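Local coordinates for protein galectin (Ovis aries, PDB 6N44) that probably binds beta-galactoside-containing glycans as a lectin of the galectin family and assembles with a second copy of itself, at residues A[17-28]-A[87-98]. Residues are numbered along the deposited sequence; the frame is centred on the assembly and turned at random.
Sequences TVCYMVKIKANL and GQPFELQFLVLE
Lys23 and Glu91 meet on the face of the sheet turned away from the interior of the domain, their chains passing obliquely over one another. Glu91 leaves the backbone with CG anti to N (chi1 176°) and stays extended. Glu91 CB sits about 4.3 Å from Ile24 O; CG then rests against Lys23 CG at 3.8 Å, CD reaches Lys23 CD at 3.7 Å, and the carboxylate is divided between two lysines. Glu91 OE2 comes to 3.6 Å from Lys25 CE, while OE1 lies near Lys23 CD and CE. Neither ammonium group is close enough for a direct salt bridge to Glu91: one water donates to OE2 and accepts from both Lys23 NZ and Lys25 NZ, and another joins Lys23 NZ to OE1. The lysines would probably favour the ionised carboxylate.

Strands 19-28 and 90-97 are antiparallel neighbours within one sheet of the galectin beta-sandwich, joined by paired backbone hydrogen bonds from Tyr20–Val96 to Ala26–Phe90. The opposite face, carrying Tyr20, Val22, Ile24, Ala26, Phe90, Leu92, Phe94 and Val96, packs inward. There Ile24 CD1 meets the edge of the Phe94 ring in its plane, 4.0 Å from CE1, and Phe42 and Phe56 of the other sheet make edge-to-face contacts with the same ring. Phe90 has CG between its backbone N and carbonyl carbon (chi1 58°), which swings the ring across to strand 19-28. One ring face lies under Ala26 O, Phe90 CZ touches Ala26 CB at 3.7 Å, and Leu28 CG approaches Phe90 CE2.

Back on the outward face, Gln93 NE2 gives a weak, bent hydrogen bond to Met21 SD (3.4 Å); it also donates to Cys19 O of the second subunit, tying this face to the dimer interface.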
# COMPACT_ATOMS: atom_id res chain seq x y z
N THR A 17 3.22 -4.25 8.59
CA THR A 17 2.35 -3.47 9.46
C THR A 17 0.92 -3.65 8.99
O THR A 17 0.64 -4.42 8.07
CB THR A 17 2.71 -1.99 9.43
OG1 THR A 17 2.43 -1.47 8.13
CG2 THR A 17 4.19 -1.76 9.79
N VAL A 18 0.03 -2.89 9.62
CA VAL A 18 -1.40 -2.87 9.32
C VAL A 18 -1.73 -2.07 8.07
O VAL A 18 -2.88 -2.05 7.62
CB VAL A 18 -1.97 -2.38 10.67
CG1 VAL A 18 -2.67 -1.04 10.56
CG2 VAL A 18 -2.75 -3.46 11.35
N CYS A 19 -0.73 -1.41 7.47
CA CYS A 19 -0.90 -0.71 6.19
C CYS A 19 0.43 -0.86 5.45
O CYS A 19 1.31 -0.01 5.58
CB CYS A 19 -1.26 0.76 6.37
SG CYS A 19 -1.52 1.57 4.77
N TYR A 20 0.54 -1.94 4.68
CA TYR A 20 1.81 -2.38 4.10
C TYR A 20 1.57 -2.93 2.70
O TYR A 20 0.63 -3.70 2.49
CB TYR A 20 2.46 -3.45 4.98
CG TYR A 20 3.88 -3.80 4.63
CD1 TYR A 20 4.95 -3.21 5.31
CD2 TYR A 20 4.16 -4.72 3.63
CE1 TYR A 20 6.26 -3.54 5.01
CE2 TYR A 20 5.47 -5.06 3.31
CZ TYR A 20 6.51 -4.46 4.00
OH TYR A 20 7.80 -4.81 3.70
N MET A 21 2.42 -2.56 1.75
CA MET A 21 2.25 -2.97 0.36
C MET A 21 3.50 -3.64 -0.17
O MET A 21 4.61 -3.16 0.06
CB MET A 21 1.91 -1.79 -0.54
CG MET A 21 1.67 -2.24 -1.98
SD MET A 21 1.35 -0.83 -3.04
CE MET A 21 -0.01 -0.10 -2.14
N VAL A 22 3.30 -4.76 -0.87
CA VAL A 22 4.31 -5.43 -1.68
C VAL A 22 3.87 -5.32 -3.13
O VAL A 22 2.72 -5.64 -3.45
CB VAL A 22 4.47 -6.91 -1.30
CG1 VAL A 22 5.53 -7.59 -2.20
CG2 VAL A 22 4.79 -7.07 0.20
N LYS A 23 4.77 -4.87 -4.00
CA LYS A 23 4.49 -4.80 -5.43
C LYS A 23 5.56 -5.57 -6.18
O LYS A 23 6.73 -5.20 -6.16
CB LYS A 23 4.45 -3.36 -5.93
CG LYS A 23 4.05 -3.30 -7.41
CD LYS A 23 4.12 -1.92 -8.00
CE LYS A 23 3.29 -0.93 -7.20
NZ LYS A 23 3.14 0.36 -7.97
N ILE A 24 5.13 -6.63 -6.87
CA ILE A 24 6.01 -7.52 -7.64
C ILE A 24 5.71 -7.33 -9.11
O ILE A 24 4.54 -7.36 -9.52
CB ILE A 24 5.78 -8.99 -7.24
CG1 ILE A 24 6.23 -9.23 -5.80
CG2 ILE A 24 6.47 -9.94 -8.25
CD1 ILE A 24 5.46 -10.34 -5.11
N LYS A 25 6.75 -7.16 -9.92
CA LYS A 25 6.60 -7.12 -11.37
C LYS A 25 7.40 -8.27 -11.96
O LYS A 25 8.60 -8.38 -11.72
CB LYS A 25 7.07 -5.78 -11.94
CG LYS A 25 6.20 -4.60 -11.45
CD LYS A 25 6.62 -3.29 -12.05
CE LYS A 25 5.64 -2.21 -11.62
NZ LYS A 25 6.12 -0.83 -11.89
N ALA A 26 6.71 -9.14 -12.71
CA ALA A 26 7.33 -10.37 -13.22
C ALA A 26 6.62 -10.82 -14.49
O ALA A 26 5.62 -10.23 -14.91
CB ALA A 26 7.30 -11.47 -12.15
N ASN A 27 7.15 -11.89 -15.09
CA ASN A 27 6.58 -12.49 -16.29
C ASN A 27 6.81 -13.99 -16.24
O ASN A 27 7.92 -14.43 -15.95
CB ASN A 27 7.23 -11.90 -17.55
CG ASN A 27 6.47 -12.25 -18.81
OD1 ASN A 27 5.58 -13.12 -18.81
ND2 ASN A 27 6.82 -11.57 -19.90
N LEU A 28 5.77 -14.77 -16.53
CA LEU A 28 5.89 -16.22 -16.51
C LEU A 28 6.70 -16.72 -17.71
O LEU A 28 6.52 -16.26 -18.84
CB LEU A 28 4.52 -16.89 -16.51
CG LEU A 28 3.60 -16.58 -15.33
CD1 LEU A 28 2.18 -16.88 -15.72
CD2 LEU A 28 4.02 -17.40 -14.11
N GLY A 87 2.94 -14.95 -22.03
CA GLY A 87 3.98 -14.41 -21.19
C GLY A 87 3.87 -12.89 -21.20
O GLY A 87 4.81 -12.19 -21.58
N GLN A 88 2.69 -12.38 -20.83
CA GLN A 88 2.51 -10.96 -20.61
C GLN A 88 3.09 -10.59 -19.25
O GLN A 88 2.84 -11.30 -18.27
CB GLN A 88 1.03 -10.57 -20.65
CG GLN A 88 0.36 -10.77 -21.99
CD GLN A 88 0.89 -9.82 -23.04
OE1 GLN A 88 0.78 -8.59 -22.90
NE2 GLN A 88 1.49 -10.37 -24.09
N PRO A 89 3.86 -9.52 -19.15
CA PRO A 89 4.30 -9.07 -17.82
C PRO A 89 3.11 -8.65 -16.99
O PRO A 89 2.13 -8.10 -17.50
CB PRO A 89 5.23 -7.89 -18.13
CG PRO A 89 5.70 -8.15 -19.55
CD PRO A 89 4.48 -8.74 -20.23
N PHE A 90 3.17 -8.96 -15.70
CA PHE A 90 2.08 -8.65 -14.78
C PHE A 90 2.63 -7.90 -13.58
O PHE A 90 3.83 -7.95 -13.26
CB PHE A 90 1.34 -9.93 -14.32
CG PHE A 90 2.23 -10.97 -13.65
CD1 PHE A 90 2.47 -10.93 -12.28
CD2 PHE A 90 2.81 -11.99 -14.39
CE1 PHE A 90 3.29 -11.89 -11.65
CE2 PHE A 90 3.64 -12.95 -13.76
CZ PHE A 90 3.87 -12.90 -12.40
N GLU A 91 1.72 -7.20 -12.91
CA GLU A 91 1.99 -6.56 -11.64
C GLU A 91 1.13 -7.22 -10.57
O GLU A 91 -0.11 -7.13 -10.62
CB GLU A 91 1.69 -5.07 -11.71
CG GLU A 91 1.86 -4.39 -10.38
CD GLU A 91 1.54 -2.91 -10.47
OE1 GLU A 91 0.73 -2.43 -9.65
OE2 GLU A 91 2.08 -2.24 -11.39
N LEU A 92 1.77 -7.86 -9.61
CA LEU A 92 1.11 -8.54 -8.51
C LEU A 92 1.32 -7.73 -7.24
O LEU A 92 2.47 -7.45 -6.86
CB LEU A 92 1.64 -9.96 -8.36
CG LEU A 92 1.32 -10.75 -7.09
CD1 LEU A 92 -0.19 -11.03 -6.96
CD2 LEU A 92 2.12 -12.04 -7.09
N GLN A 93 0.22 -7.34 -6.59
CA GLN A 93 0.28 -6.55 -5.36
C GLN A 93 -0.34 -7.30 -4.20
O GLN A 93 -1.45 -7.84 -4.32
CB GLN A 93 -0.48 -5.22 -5.52
CG GLN A 93 0.22 -4.17 -6.34
CD GLN A 93 -0.68 -2.97 -6.53
OE1 GLN A 93 -1.69 -3.05 -7.25
NE2 GLN A 93 -0.37 -1.87 -5.83
N PHE A 94 0.35 -7.27 -3.05
CA PHE A 94 -0.22 -7.72 -1.79
C PHE A 94 -0.35 -6.52 -0.87
O PHE A 94 0.62 -5.78 -0.65
CB PHE A 94 0.65 -8.79 -1.10
CG PHE A 94 0.79 -10.06 -1.90
CD1 PHE A 94 1.80 -10.19 -2.83
CD2 PHE A 94 -0.10 -11.10 -1.71
CE1 PHE A 94 1.95 -11.37 -3.58
CE2 PHE A 94 0.03 -12.29 -2.45
CZ PHE A 94 1.06 -12.42 -3.39
N LEU A 95 -1.55 -6.33 -0.35
CA LEU A 95 -1.84 -5.28 0.61
C LEU A 95 -2.09 -5.92 1.96
O LEU A 95 -3.04 -6.70 2.10
CB LEU A 95 -3.07 -4.49 0.15
CG LEU A 95 -3.44 -3.26 0.97
CD1 LEU A 95 -2.26 -2.29 1.06
CD2 LEU A 95 -4.67 -2.61 0.32
N VAL A 96 -1.24 -5.63 2.94
CA VAL A 96 -1.40 -6.17 4.28
C VAL A 96 -2.23 -5.18 5.10
O VAL A 96 -1.84 -4.02 5.29
CB VAL A 96 -0.05 -6.46 4.95
CG1 VAL A 96 -0.26 -7.21 6.24
CG2 VAL A 96 0.85 -7.26 4.01
N LEU A 97 -3.39 -5.63 5.56
CA LEU A 97 -4.26 -4.84 6.43
C LEU A 97 -4.40 -5.54 7.77
O LEU A 97 -3.90 -6.65 7.96
CB LEU A 97 -5.65 -4.65 5.81
CG LEU A 97 -5.82 -3.88 4.48
CD1 LEU A 97 -4.70 -2.87 4.21
CD2 LEU A 97 -6.09 -4.73 3.26
N GLU A 98 -5.12 -4.90 8.69
CA GLU A 98 -5.32 -5.49 10.02
C GLU A 98 -6.02 -6.85 9.93
O GLU A 98 -5.70 -7.76 10.70
CB GLU A 98 -6.11 -4.51 10.90
CG GLU A 98 -6.82 -5.12 12.10
CD GLU A 98 -8.17 -5.69 11.74
OE1 GLU A 98 -8.91 -5.05 10.96
OE2 GLU A 98 -8.47 -6.81 12.22
O HOH W 1 -5.48 -2.10 8.46
O HOH W 2 3.74 0.15 -10.94
O HOH W 3 0.60 0.12 -9.46
O HOH W 4 3.31 -13.87 -17.30